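Local atomic coordinates of HIT family hydrolase (Legionella pneumophila subsp. pneumophila, PDB entry 6D6J), a protein that is a zinc-binding member of the histidine triad (HIT) family that probably acts as a hydrolase. Residues N10-K15 and G19-T24; K30-F35 and A69-R74; T44-I49 and K76-A81. All coordinates share one frame; numbering follows the deposited sequence. Where two conformers were deposited one is given.

Contact 1. Residues N10-K15 and G19-T24; sequences NCLFCK and GEIPAT. With ZN (zinc ion), chain G.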
ATOM      1  N   ASN B  10     -10.516  18.363 -14.574  1.00 29.29           N
ATOM      2  CA  ASN B  10     -10.361  19.073 -13.308  1.00 26.84           C
ATOM      3  C   ASN B  10      -9.851  18.167 -12.184  1.00 22.61           C
ATOM      4  O   ASN B  10     -10.151  18.390 -11.012  1.00 23.74           O
ATOM      5  CB  ASN B  10     -11.641  19.818 -12.903  1.00 27.72           C
ATOM      6  N   CYS B  11      -9.066  17.142 -12.519  1.00 16.96           N
ATOM      7  CA  CYS B  11      -8.431  16.305 -11.501  1.00 12.16           C
ATOM      8  C   CYS B  11      -7.381  17.116 -10.741  1.00  9.70           C
ATOM      9  O   CYS B  11      -6.451  17.657 -11.342  1.00  9.60           O
ATOM     10  CB  CYS B  11      -7.783  15.098 -12.172  1.00  9.21           C
ATOM     11  SG  CYS B  11      -6.760  14.127 -11.033  1.00  7.96           S
ATOM     12  N   LEU B  12      -7.511  17.174  -9.410  1.00  9.00           N
ATOM     13  CA  LEU B  12      -6.588  17.964  -8.596  1.00  8.89           C
ATOM     14  C   LEU B  12      -5.149  17.485  -8.749  1.00  7.99           C
ATOM     15  O   LEU B  12      -4.215  18.299  -8.814  1.00  8.83           O
ATOM     16  CB  LEU B  12      -7.005  17.856  -7.129  1.00 10.80           C
ATOM     17  CG  LEU B  12      -6.157  18.625  -6.121  1.00 13.52           C
ATOM     18  CD1 LEU B  12      -6.353  20.100  -6.350  1.00 15.48           C
ATOM     19  CD2 LEU B  12      -6.555  18.273  -4.697  1.00 14.57           C
ATOM     20  N   PHE B  13      -4.941  16.167  -8.798  1.00  7.48           N
ATOM     21  CA  PHE B  13      -3.576  15.666  -8.853  1.00  7.62           C
ATOM     22  C   PHE B  13      -2.959  15.832 -10.229  1.00  7.40           C
ATOM     23  O   PHE B  13      -1.744  16.053 -10.320  1.00  7.68           O
ATOM     24  CB  PHE B  13      -3.515  14.221  -8.362  1.00  7.58           C
ATOM     25  CG  PHE B  13      -3.715  14.075  -6.862  1.00  7.29           C
ATOM     26  CD1 PHE B  13      -3.871  15.185  -6.037  1.00  8.13           C
ATOM     27  CD2 PHE B  13      -3.772  12.822  -6.288  1.00  8.03           C
ATOM     28  CE1 PHE B  13      -4.050  15.037  -4.659  1.00  8.67           C
ATOM     29  CE2 PHE B  13      -3.963  12.670  -4.905  1.00  8.96           C
ATOM     30  CZ  PHE B  13      -4.103  13.777  -4.093  1.00  9.50           C
ATOM     31  N   CYS B  14      -3.765  15.768 -11.302  1.00  7.19           N
ATOM     32  CA  CYS B  14      -3.237  16.141 -12.608  1.00  7.89           C
ATOM     33  C   CYS B  14      -2.822  17.603 -12.615  1.00  7.44           C
ATOM     34  O   CYS B  14      -1.773  17.958 -13.167  1.00  8.73           O
ATOM     35  CB  CYS B  14      -4.270  15.862 -13.701  1.00  8.20           C
ATOM     36  SG  CYS B  14      -4.400  14.104 -14.183  1.00  7.73           S
ATOM     37  N   LYS B  15      -3.621  18.470 -11.991  1.00  7.51           N
ATOM     38  CA  LYS B  15      -3.246  19.879 -11.926  1.00  8.24           C
ATOM     39  C   LYS B  15      -1.934  20.079 -11.182  1.00  8.15           C
ATOM     40  O   LYS B  15      -1.088  20.881 -11.614  1.00  9.06           O
ATOM     41  CB  LYS B  15      -4.365  20.703 -11.301  1.00 10.30           C
ATOM     42  CG  LYS B  15      -5.589  20.836 -12.201  1.00 13.41           C
ATOM     43  CD  LYS B  15      -6.685  21.624 -11.497  1.00 17.18           C
ATOM     44  CE  LYS B  15      -7.985  21.647 -12.289  1.00 20.85           C
ATOM     45  NZ  LYS B  15      -9.097  22.253 -11.498  1.00 23.28           N
ATOM     46  N   GLY B  19       1.826  21.489 -12.727  1.00 12.90           N
ATOM     47  CA  GLY B  19       2.349  22.764 -12.264  1.00 13.90           C
ATOM     48  C   GLY B  19       1.321  23.856 -12.077  1.00 13.96           C
ATOM     49  O   GLY B  19       1.692  25.019 -11.913  1.00 15.78           O
ATOM     50  N   GLU B  20       0.034  23.523 -12.065  1.00 12.48           N
ATOM     51  CA  GLU B  20      -1.020  24.528 -12.048  1.00 13.05           C
ATOM     52  C   GLU B  20      -1.522  24.865 -10.649  1.00 13.67           C
ATOM     53  O   GLU B  20      -2.229  25.864 -10.487  1.00 16.14           O
ATOM     54  CB  GLU B  20      -2.187  24.040 -12.906  1.00 12.82           C
ATOM     55  CG  GLU B  20      -1.789  23.851 -14.369  1.00 13.55           C
ATOM     56  CD  GLU B  20      -2.879  23.217 -15.198  1.00 14.60           C
ATOM     57  OE1 GLU B  20      -3.977  22.977 -14.656  1.00 16.95           O
ATOM     58  OE2 GLU B  20      -2.635  22.962 -16.392  1.00 13.78           O
ATOM     59  N   ILE B  21      -1.171  24.061  -9.649  1.00 12.35           N
ATOM     60  CA  ILE B  21      -1.564  24.276  -8.260  0.56 13.19           C
ATOM     61  C   ILE B  21      -0.291  24.147  -7.439  1.00 12.87           C
ATOM     62  O   ILE B  21       0.465  23.189  -7.623  1.00 12.71           O
ATOM     63  CB  ILE B  21      -2.620  23.247  -7.825  0.56 14.79           C
ATOM     64  CG1 ILE B  21      -3.965  23.603  -8.460  0.56 15.96           C
ATOM     65  CG2 ILE B  21      -2.720  23.144  -6.291  0.56 15.38           C
ATOM     66  CD1 ILE B  21      -5.028  22.595  -8.247  0.56 16.43           C
ATOM     67  N   PRO B  22      -0.007  25.071  -6.527  1.00 13.50           N
ATOM     68  CA  PRO B  22       1.240  24.967  -5.761  0.50 13.50           C
ATOM     69  C   PRO B  22       1.233  23.754  -4.841  1.00 11.86           C
ATOM     70  O   PRO B  22       0.199  23.363  -4.289  1.00 12.63           O
ATOM     71  CB  PRO B  22       1.288  26.274  -4.965  0.50 15.15           C
ATOM     72  CG  PRO B  22      -0.132  26.745  -4.904  0.50 15.75           C
ATOM     73  CD  PRO B  22      -0.780  26.276  -6.177  0.50 14.86           C
ATOM     74  N   ALA B  23       2.400  23.143  -4.700  1.00  9.48           N
ATOM     75  CA  ALA B  23       2.566  21.971  -3.852  1.00  8.22           C
ATOM     76  C   ALA B  23       4.040  21.860  -3.529  1.00  7.17           C
ATOM     77  O   ALA B  23       4.877  22.376  -4.265  1.00  7.83           O
ATOM     78  CB  ALA B  23       2.089  20.697  -4.554  1.00  9.49           C
ATOM     79  N   THR B  24       4.354  21.181  -2.431  1.00  6.44           N
ATOM     80  CA  THR B  24       5.750  20.939  -2.050  1.00  5.77           C
ATOM     81  C   THR B  24       6.163  19.598  -2.632  1.00  6.21           C
ATOM     82  O   THR B  24       5.805  18.537  -2.102  1.00  6.95           O
ATOM     83  CB  THR B  24       5.908  20.981  -0.531  1.00  6.65           C
ATOM     84  OG1 THR B  24       5.642  22.311  -0.074  1.00  6.53           O
ATOM     85  CG2 THR B  24       7.311  20.609  -0.116  1.00  7.73           C
TER
HETATM   86 ZN    ZN G 200      -5.446  12.953 -12.502  0.93  7.24          ZN

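Contact 2. Residues K30-F35 and A69-R74; sequences KNILAF and ANILIR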
ATOM      1  N   LYS B  30      10.497  10.800 -14.655  1.00 10.74           N
ATOM      2  CA  LYS B  30       9.691  10.899 -15.871  1.00 12.70           C
ATOM      3  C   LYS B  30       8.270  10.380 -15.695  1.00 10.48           C
ATOM      4  O   LYS B  30       7.391  10.751 -16.478  1.00 10.52           O
ATOM      5  CB  LYS B  30      10.348  10.111 -17.008  1.00 17.94           C
ATOM      6  CG  LYS B  30      11.789  10.484 -17.296  1.00 23.49           C
ATOM      7  CD  LYS B  30      11.903  11.831 -17.945  1.00 26.90           C
ATOM      8  CE  LYS B  30      13.301  12.003 -18.523  1.00 28.89           C
ATOM      9  NZ  LYS B  30      13.330  13.092 -19.530  1.00 29.61           N
ATOM     10  N   ASN B  31       8.020   9.537 -14.693  1.00  7.82           N
ATOM     11  CA  ASN B  31       6.737   8.857 -14.555  1.00  7.75           C
ATOM     12  C   ASN B  31       6.003   9.115 -13.256  1.00  6.71           C
ATOM     13  O   ASN B  31       4.798   8.853 -13.192  1.00  7.17           O
ATOM     14  CB  ASN B  31       6.949   7.348 -14.668  1.00 10.00           C
ATOM     15  CG  ASN B  31       7.605   6.985 -15.947  1.00 12.94           C
ATOM     16  OD1 ASN B  31       7.044   7.221 -17.005  1.00 13.99           O
ATOM     17  ND2 ASN B  31       8.820   6.457 -15.870  1.00 14.34           N
ATOM     18  N   ILE B  32       6.691   9.571 -12.220  1.00  6.17           N
ATOM     19  CA  ILE B  32       6.197   9.567 -10.851  1.00  6.31           C
ATOM     20  C   ILE B  32       6.488  10.923 -10.231  1.00  6.41           C
ATOM     21  O   ILE B  32       7.530  11.533 -10.505  1.00  7.14           O
ATOM     22  CB  ILE B  32       6.857   8.415 -10.049  1.00  6.32           C
ATOM     23  CG1 ILE B  32       6.331   7.063 -10.559  1.00  7.50           C
ATOM     24  CG2 ILE B  32       6.663   8.581  -8.528  1.00  6.79           C
ATOM     25  CD1 ILE B  32       7.104   5.860 -10.109  1.00  8.36           C
ATOM     26  N   LEU B  33       5.565  11.402  -9.397  1.00  6.19           N
ATOM     27  CA  LEU B  33       5.744  12.631  -8.642  1.00  6.61           C
ATOM     28  C   LEU B  33       5.382  12.364  -7.188  1.00  5.87           C
ATOM     29  O   LEU B  33       4.442  11.612  -6.907  1.00  6.56           O
ATOM     30  CB  LEU B  33       4.792  13.710  -9.194  1.00  8.37           C
ATOM     31  CG  LEU B  33       4.932  15.128  -8.655  1.00 10.01           C
ATOM     32  CD1 LEU B  33       6.212  15.766  -9.201  1.00 10.52           C
ATOM     33  CD2 LEU B  33       3.727  15.957  -9.015  1.00 11.25           C
ATOM     34  N   ALA B  34       6.111  12.977  -6.260  1.00  4.91           N
ATOM     35  CA  ALA B  34       5.771  12.874  -4.846  1.00  5.20           C
ATOM     36  C   ALA B  34       5.731  14.262  -4.239  1.00  5.23           C
ATOM     37  O   ALA B  34       6.571  15.111  -4.555  1.00  6.07           O
ATOM     38  CB  ALA B  34       6.747  11.997  -4.064  1.00  5.97           C
ATOM     39  N   PHE B  35       4.756  14.491  -3.366  1.00  5.20           N
ATOM     40  CA  PHE B  35       4.544  15.815  -2.795  1.00  5.45           C
ATOM     41  C   PHE B  35       3.873  15.672  -1.436  1.00  5.04           C
ATOM     42  O   PHE B  35       3.324  14.619  -1.095  1.00  5.51           O
ATOM     43  CB  PHE B  35       3.736  16.723  -3.751  1.00  6.56           C
ATOM     44  CG  PHE B  35       2.425  16.137  -4.195  1.00  6.64           C
ATOM     45  CD1 PHE B  35       2.365  15.289  -5.291  1.00  8.76           C
ATOM     46  CD2 PHE B  35       1.247  16.455  -3.531  1.00  7.51           C
ATOM     47  CE1 PHE B  35       1.151  14.753  -5.699  1.00  9.40           C
ATOM     48  CE2 PHE B  35       0.036  15.913  -3.936  1.00  8.37           C
ATOM     49  CZ  PHE B  35      -0.007  15.067  -5.018  1.00  8.76           C
ATOM     50  N   ALA B  69       3.947  -0.800  -9.009  1.00  6.13           N
ATOM     51  CA  ALA B  69       5.030  -1.307  -8.173  1.00  6.32           C
ATOM     52  C   ALA B  69       6.123  -0.266  -8.008  1.00  5.82           C
ATOM     53  O   ALA B  69       6.714  -0.138  -6.930  1.00  6.48           O
ATOM     54  CB  ALA B  69       5.604  -2.577  -8.791  1.00  6.54           C
ATOM     55  N   ASN B  70       6.388   0.511  -9.057  1.00  5.59           N
ATOM     56  CA  ASN B  70       7.443   1.515  -8.983  1.00  6.23           C
ATOM     57  C   ASN B  70       7.050   2.684  -8.093  1.00  5.78           C
ATOM     58  O   ASN B  70       7.923   3.313  -7.480  1.00  5.92           O
ATOM     59  CB  ASN B  70       7.843   1.963 -10.386  1.00  7.57           C
ATOM     60  CG  ASN B  70       8.691   0.926 -11.084  1.00  9.33           C
ATOM     61  OD1 ASN B  70       9.264   0.046 -10.434  1.00 11.41           O
ATOM     62  ND2 ASN B  70       8.749   0.999 -12.392  1.00 11.34           N
ATOM     63  N   ILE B  71       5.752   2.967  -7.977  1.00  5.76           N
ATOM     64  CA  ILE B  71       5.283   3.934  -6.987  1.00  5.84           C
ATOM     65  C   ILE B  71       5.616   3.452  -5.581  1.00  5.40           C
ATOM     66  O   ILE B  71       6.082   4.227  -4.733  1.00  5.66           O
ATOM     67  CB  ILE B  71       3.781   4.186  -7.197  1.00  6.48           C
ATOM     68  CG1 ILE B  71       3.579   5.038  -8.453  1.00  7.85           C
ATOM     69  CG2 ILE B  71       3.135   4.813  -5.967  1.00  6.81           C
ATOM     70  CD1 ILE B  71       2.154   5.040  -8.954  1.00  9.01           C
ATOM     71  N   LEU B  72       5.393   2.165  -5.318  1.00  5.32           N
ATOM     72  CA  LEU B  72       5.716   1.577  -4.022  1.00  5.64           C
ATOM     73  C   LEU B  72       7.220   1.598  -3.763  1.00  5.70           C
ATOM     74  O   LEU B  72       7.666   1.983  -2.671  1.00  5.96           O
ATOM     75  CB  LEU B  72       5.153   0.158  -3.979  1.00  6.61           C
ATOM     76  CG  LEU B  72       5.518  -0.702  -2.783  1.00  7.89           C
ATOM     77  CD1 LEU B  72       5.113  -0.048  -1.483  1.00  8.76           C
ATOM     78  CD2 LEU B  72       4.847  -2.064  -2.908  1.00  8.40           C
ATOM     79  N   ILE B  73       8.022   1.234  -4.767  1.00  5.87           N
ATOM     80  CA  ILE B  73       9.470   1.282  -4.609  1.00  6.64           C
ATOM     81  C   ILE B  73       9.934   2.711  -4.357  1.00  6.09           C
ATOM     82  O   ILE B  73      10.772   2.956  -3.483  1.00  6.48           O
ATOM     83  CB  ILE B  73      10.154   0.646  -5.829  1.00  6.67           C
ATOM     84  CG1 ILE B  73       9.857  -0.859  -5.882  1.00  7.22           C
ATOM     85  CG2 ILE B  73      11.671   0.883  -5.788  1.00  8.33           C
ATOM     86  CD1 ILE B  73      10.117  -1.487  -7.243  1.00  7.70           C
ATOM     87  N   ARG B  74       9.390   3.680  -5.098  1.00  5.99           N
ATOM     88  CA  ARG B  74       9.775   5.063  -4.852  1.00  5.98           C
ATOM     89  C   ARG B  74       9.384   5.497  -3.445  1.00  5.33           C
ATOM     90  O   ARG B  74      10.153   6.204  -2.777  1.00  6.13           O
ATOM     91  CB  ARG B  74       9.183   5.991  -5.909  1.00  6.45           C
ATOM     92  CG  ARG B  74       9.499   7.487  -5.666  1.00  6.80           C
ATOM     93  CD  ARG B  74      11.001   7.737  -5.452  1.00  7.66           C
ATOM     94  NE  ARG B  74      11.809   7.175  -6.535  1.00  7.44           N
ATOM     95  CZ  ARG B  74      13.137   7.177  -6.569  1.00  7.59           C
ATOM     96  NH1 ARG B  74      13.831   7.667  -5.544  1.00  8.00           N
ATOM     97  NH2 ARG B  74      13.770   6.643  -7.610  1.00  8.89           N
TER

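Contact 3. Residues T44-I49 and K76-A81; sequences THLLII and KKLAQA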
ATOM      1  N   THR B  44       5.068  13.584   9.279  1.00  5.16           N
ATOM      2  CA  THR B  44       5.368  13.652   7.853  1.00  5.46           C
ATOM      3  C   THR B  44       4.328  12.827   7.108  1.00  5.18           C
ATOM      4  O   THR B  44       4.082  11.661   7.455  1.00  5.63           O
ATOM      5  CB  THR B  44       6.775  13.125   7.532  1.00  5.84           C
ATOM      6  OG1 THR B  44       7.743  13.995   8.120  1.00  6.42           O
ATOM      7  CG2 THR B  44       7.044  13.047   6.023  1.00  6.40           C
ATOM      8  N   HIS B  45       3.729  13.417   6.074  1.00  4.56           N
ATOM      9  CA  HIS B  45       2.711  12.724   5.281  1.00  4.74           C
ATOM     10  C   HIS B  45       2.910  13.102   3.817  1.00  4.38           C
ATOM     11  O   HIS B  45       2.653  14.245   3.409  1.00  5.14           O
ATOM     12  CB  HIS B  45       1.321  13.091   5.798  1.00  5.46           C
ATOM     13  CG  HIS B  45       0.195  12.337   5.169  1.00  4.86           C
ATOM     14  ND1 HIS B  45      -1.079  12.396   5.694  1.00  5.89           N
ATOM     15  CD2 HIS B  45       0.120  11.562   4.058  1.00  6.02           C
ATOM     16  CE1 HIS B  45      -1.891  11.685   4.934  1.00  6.56           C
ATOM     17  NE2 HIS B  45      -1.190  11.157   3.940  1.00  6.45           N
ATOM     18  N   LEU B  46       3.375  12.145   3.025  1.00  4.66           N
ATOM     19  CA  LEU B  46       3.695  12.363   1.623  1.00  4.55           C
ATOM     20  C   LEU B  46       2.761  11.534   0.753  1.00  4.44           C
ATOM     21  O   LEU B  46       2.217  10.511   1.183  1.00  5.62           O
ATOM     22  CB  LEU B  46       5.169  12.019   1.350  1.00  6.37           C
ATOM     23  CG  LEU B  46       6.146  12.800   2.253  1.00  7.03           C
ATOM     24  CD1 LEU B  46       7.563  12.278   2.143  1.00  8.80           C
ATOM     25  CD2 LEU B  46       6.111  14.303   1.975  1.00  9.45           C
ATOM     26  N   LEU B  47       2.597  11.983  -0.486  1.00  5.19           N
ATOM     27  CA  LEU B  47       1.787  11.307  -1.492  1.00  5.23           C
ATOM     28  C   LEU B  47       2.673  10.997  -2.687  1.00  4.52           C
ATOM     29  O   LEU B  47       3.418  11.869  -3.148  1.00  5.58           O
ATOM     30  CB  LEU B  47       0.651  12.227  -1.958  1.00  6.19           C
ATOM     31  CG  LEU B  47      -0.294  12.660  -0.836  1.00  6.98           C
ATOM     32  CD1 LEU B  47      -1.276  13.720  -1.304  1.00  8.59           C
ATOM     33  CD2 LEU B  47      -1.027  11.464  -0.266  1.00  8.41           C
ATOM     34  N   ILE B  48       2.612   9.762  -3.184  1.00  4.42           N
ATOM     35  CA  ILE B  48       3.374   9.346  -4.361  1.00  4.74           C
ATOM     36  C   ILE B  48       2.355   8.976  -5.429  1.00  4.60           C
ATOM     37  O   ILE B  48       1.487   8.120  -5.198  1.00  4.74           O
ATOM     38  CB  ILE B  48       4.344   8.181  -4.068  1.00  4.92           C
ATOM     39  CG1 ILE B  48       5.295   8.477  -2.878  1.00  5.75           C
ATOM     40  CG2 ILE B  48       5.187   7.889  -5.315  1.00  5.81           C
ATOM     41  CD1 ILE B  48       4.747   8.216  -1.491  1.00  6.53           C
ATOM     42  N   ILE B  49       2.433   9.645  -6.576  1.00  5.02           N
ATOM     43  CA  ILE B  49       1.422   9.488  -7.628  1.00  4.58           C
ATOM     44  C   ILE B  49       2.069   9.155  -8.965  1.00  4.86           C
ATOM     45  O   ILE B  49       3.210   9.574  -9.239  1.00  5.63           O
ATOM     46  CB  ILE B  49       0.519  10.733  -7.784  1.00  5.59           C
ATOM     47  CG1 ILE B  49       1.268  11.937  -8.404  1.00  6.72           C
ATOM     48  CG2 ILE B  49      -0.128  11.088  -6.464  1.00  7.35           C
ATOM     49  CD1 ILE B  49       0.333  13.034  -8.869  1.00  8.22           C
ATOM     50  N   LYS B  76       9.379   3.710  -0.729  1.00  5.84           N
ATOM     51  CA  LYS B  76      10.357   3.212   0.239  1.00  6.19           C
ATOM     52  C   LYS B  76      11.687   3.946   0.135  1.00  6.13           C
ATOM     53  O   LYS B  76      12.371   4.135   1.147  1.00  7.22           O
ATOM     54  CB  LYS B  76      10.499   1.677   0.221  1.00  8.18           C
ATOM     55  CG  LYS B  76      11.146   0.978  -0.964  1.00  9.27           C
ATOM     56  CD  LYS B  76      12.710   0.995  -0.968  1.00  8.33           C
ATOM     57  CE  LYS B  76      13.418   0.438   0.275  1.00  7.24           C
ATOM     58  NZ  LYS B  76      14.837   0.048  -0.068  1.00  6.12           N
ATOM     59  N   LYS B  77      12.070   4.381  -1.071  1.00  5.61           N
ATOM     60  CA  LYS B  77      13.289   5.183  -1.196  1.00  5.99           C
ATOM     61  C   LYS B  77      13.080   6.549  -0.561  1.00  5.96           C
ATOM     62  O   LYS B  77      13.951   7.052   0.162  1.00  7.32           O
ATOM     63  CB  LYS B  77      13.675   5.313  -2.672  1.00  6.36           C
ATOM     64  CG  LYS B  77      14.081   3.998  -3.319  1.00  6.52           C
ATOM     65  CD  LYS B  77      14.433   4.168  -4.797  1.00  6.92           C
ATOM     66  CE  LYS B  77      14.954   2.867  -5.375  1.00  7.63           C
ATOM     67  NZ  LYS B  77      15.282   3.019  -6.810  1.00  9.79           N
ATOM     68  N   LEU B  78      11.910   7.141  -0.800  1.00  6.07           N
ATOM     69  CA  LEU B  78      11.586   8.449  -0.260  1.00  7.02           C
ATOM     70  C   LEU B  78      11.512   8.420   1.260  1.00  7.08           C
ATOM     71  O   LEU B  78      11.932   9.373   1.925  1.00  7.82           O
ATOM     72  CB  LEU B  78      10.256   8.874  -0.870  1.00  8.04           C
ATOM     73  CG  LEU B  78       9.732  10.243  -0.480  1.00  8.84           C
ATOM     74  CD1 LEU B  78      10.711  11.358  -0.916  1.00  9.20           C
ATOM     75  CD2 LEU B  78       8.383  10.444  -1.123  1.00  9.84           C
ATOM     76  N   ALA B  79      10.969   7.337   1.831  1.00  6.32           N
ATOM     77  CA  ALA B  79      10.916   7.222   3.290  1.00  6.24           C
ATOM     78  C   ALA B  79      12.314   7.276   3.904  1.00  6.27           C
ATOM     79  O   ALA B  79      12.503   7.850   4.990  1.00  6.68           O
ATOM     80  CB  ALA B  79      10.204   5.932   3.695  1.00  6.95           C
ATOM     81  N   GLN B  80      13.311   6.692   3.227  1.00  5.88           N
ATOM     82  CA  GLN B  80      14.691   6.804   3.700  1.00  6.20           C
ATOM     83  C   GLN B  80      15.199   8.235   3.563  1.00  7.50           C
ATOM     84  O   GLN B  80      15.807   8.783   4.493  1.00  8.84           O
ATOM     85  CB  GLN B  80      15.577   5.871   2.884  1.00  7.05           C
ATOM     86  CG  GLN B  80      15.232   4.432   3.090  1.00  7.13           C
ATOM     87  CD  GLN B  80      16.014   3.503   2.191  1.00  7.44           C
ATOM     88  OE1 GLN B  80      16.566   3.917   1.165  1.00  8.95           O
ATOM     89  NE2 GLN B  80      16.042   2.230   2.553  1.00  7.57           N
ATOM     90  N   ALA B  81      14.973   8.855   2.398  1.00  8.16           N
ATOM     91  CA  ALA B  81      15.471  10.206   2.151  1.00  9.29           C
ATOM     92  C   ALA B  81      14.894  11.189   3.151  1.00  9.27           C
ATOM     93  O   ALA B  81      15.560  12.163   3.519  1.00 11.07           O
ATOM     94  CB  ALA B  81      15.107  10.637   0.728  1.00 10.21           C
TER

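Contact 1. Residues N10-K15 and G19-T24
Leu12 and Ile21 face each other because of their side-chain torsions. CG of Leu12 lies anti to the backbone N (chi1 -180°), which brings its CD1 round to the loop, whereas CG1 of Ile21 stands anti to the carbonyl carbon and carries CD1 out in extended form. The two chains cross at about a right angle with CD1 of Leu12 and CD1 of Ile21 3.4 Å apart; Ile21 was modelled in two conformers, so this tight spacing is doubtful. The same Ile21 CD1 lies 3.7 Å from Lys15 CB, against the base of an extended lysine.

Glu20 crosses that lysine at about a right angle, its OE1 3.6 Å from Lys15 CG. The carboxylate thus meets the aliphatic part of the chain rather than its end, and Lys15 NZ stays 6.1 Å from Glu20 OE1, too far for a salt bridge. What joins the backbones is the bond from Glu20 N to Lys15 O, 2.9 Å long and nearly straight (161°). It is paired with one from Gly19 N to Ile16 O, and Gly19, with its positive phi, is the C-prime residue of a Schellman motif that terminates helix 12-17.

The start of this short helix is fixed by sulfur. Cys11 is the N-cap, and its SG accepts from Cys14 N at 3.4 Å (164°). Cys11 SG also binds the zinc ion at 2.3 Å, as does Cys14 SG at the same 2.3 Å, so one sulfur serves both metal and helix; the helix N-terminus would be expected to stabilise its negative charge. ND1 of His53 and ND1 of His105 complete a Cys2His2 zinc site, whose cysteine half is this CxxC helix turn.

Contact 2. Residues K30-F35 and A69-R74
Ile32 is the residue through which strand 32-35 reaches helix 69-74: its CG1-CD1 branch meets Asn70 and Ile71, and its CG2 meets Arg74. Its CG1 stands anti to the carbonyl carbon (chi1 -70°) and the chain continues extended to CD1, so the delta methyl probes farthest and arrives at the helix backbone. There CD1 of Ile32 lies 3.8 Å from the carbonyl O of Asn70 and 4.0 Å from Asn70 CB. Ile32 CD1 also lies 4.0 Å from Ile71 CG1; the two isoleucines have the same rotamer, yet meet at a slant, methylene against the tip and middle of the neighbouring chain.

The other branch of Ile32, CG2, is turned to the next helical turn, where it comes within 4.2 Å of Arg74 CG. Arg74 has CG anti to its own backbone N (chi1 177°) and then bends at both chi2 and chi3. Only its aliphatic root therefore packs on Ile32, while the guanidinium is carried away from that residue. The Arg74 side chain also touches Phe27 of strand 25-28.

Strand and helix axes approach to 9.7 Å and are inclined at 40°, which leaves room for one layer of side chains. Leu67 and Ile48 lie beside Ile32, and Pro50 beside Ile71. On its far side the helix meets the second subunit, where Ala69 packs on Ala69 of that subunit and Leu72 on its Phe93.

No hydrogen bond links the two segments. Asn70 O, though beside a methyl, is already taken by Arg74 N at 2.8 Å, so that oxygen is satisfied within the helix, and what crosses the interface is carbon packing, held by dispersion and by the exclusion of water.

Contact 3. Residues T44-I49 and K76-A81
Leu46 and Leu78 meet where the long helix 62-81 lies over the antiparallel sheet of the HIT fold, and Ile48, two residues further along strand 44-49, makes the third member of this buried cluster.

The contact across the two segments is entirely apolar. Leu78 has CG anti to the backbone N (chi1 -178°), which extends the chain from the helix down to the strand. Its CD2 takes part in both encounters: it lies 3.8 Å from Leu46 CD1, which is also 4.0 Å from Leu78 CG, the two leucines meeting aslant. Ile48 runs alongside Leu78 in the opposite sense, and there the approach is by a methylene.

Hydrogen bonds and charges act around this core rather than across it. Between strands, Leu46 pairs with Leu110 and Ile48 with Leu108 through their backbones, while the side chains of Leu110 and of Ile32 in strand 32-36 adjoin Ile48. On the other face of the sheet His45 NE2 is bonded to ND1 of His109, a residue of the predicted histidine triad motif. The helix reaches the second subunit through its polar side chains: Lys77 NZ forms a salt bridge with Asp62 of that subunit, and Lys76 NZ bonds to the carbonyl oxygens of its Val60 and Asn58. One helix thus presents leucine to its own sheet and lysines to the partner chain.

At the strand side of Leu78, its CD2 stands 4.1 Å from Ile48 CG1.

Overall arrangement
Contact 1 closes before the others open; contacts 2 and 3 alternate along the chain. These two, with centres about 9 Å apart, use successive parts of helix 62-81 against neighbouring strands 32-36 and 44-50, so they form one continuous helix-on-sheet layer, and both adjoin the second subunit. The centre of contact 1 is about 16 Å from that of contact 2 and about 18 Å from that of contact 3, out at the surface. Phe13 joins it to the sheet, meeting Phe35 edge-to-face and resting on Leu47 and Ile49. The zinc-bound helix turn and helix 62-81 therefore pack against opposite faces of the same sheet.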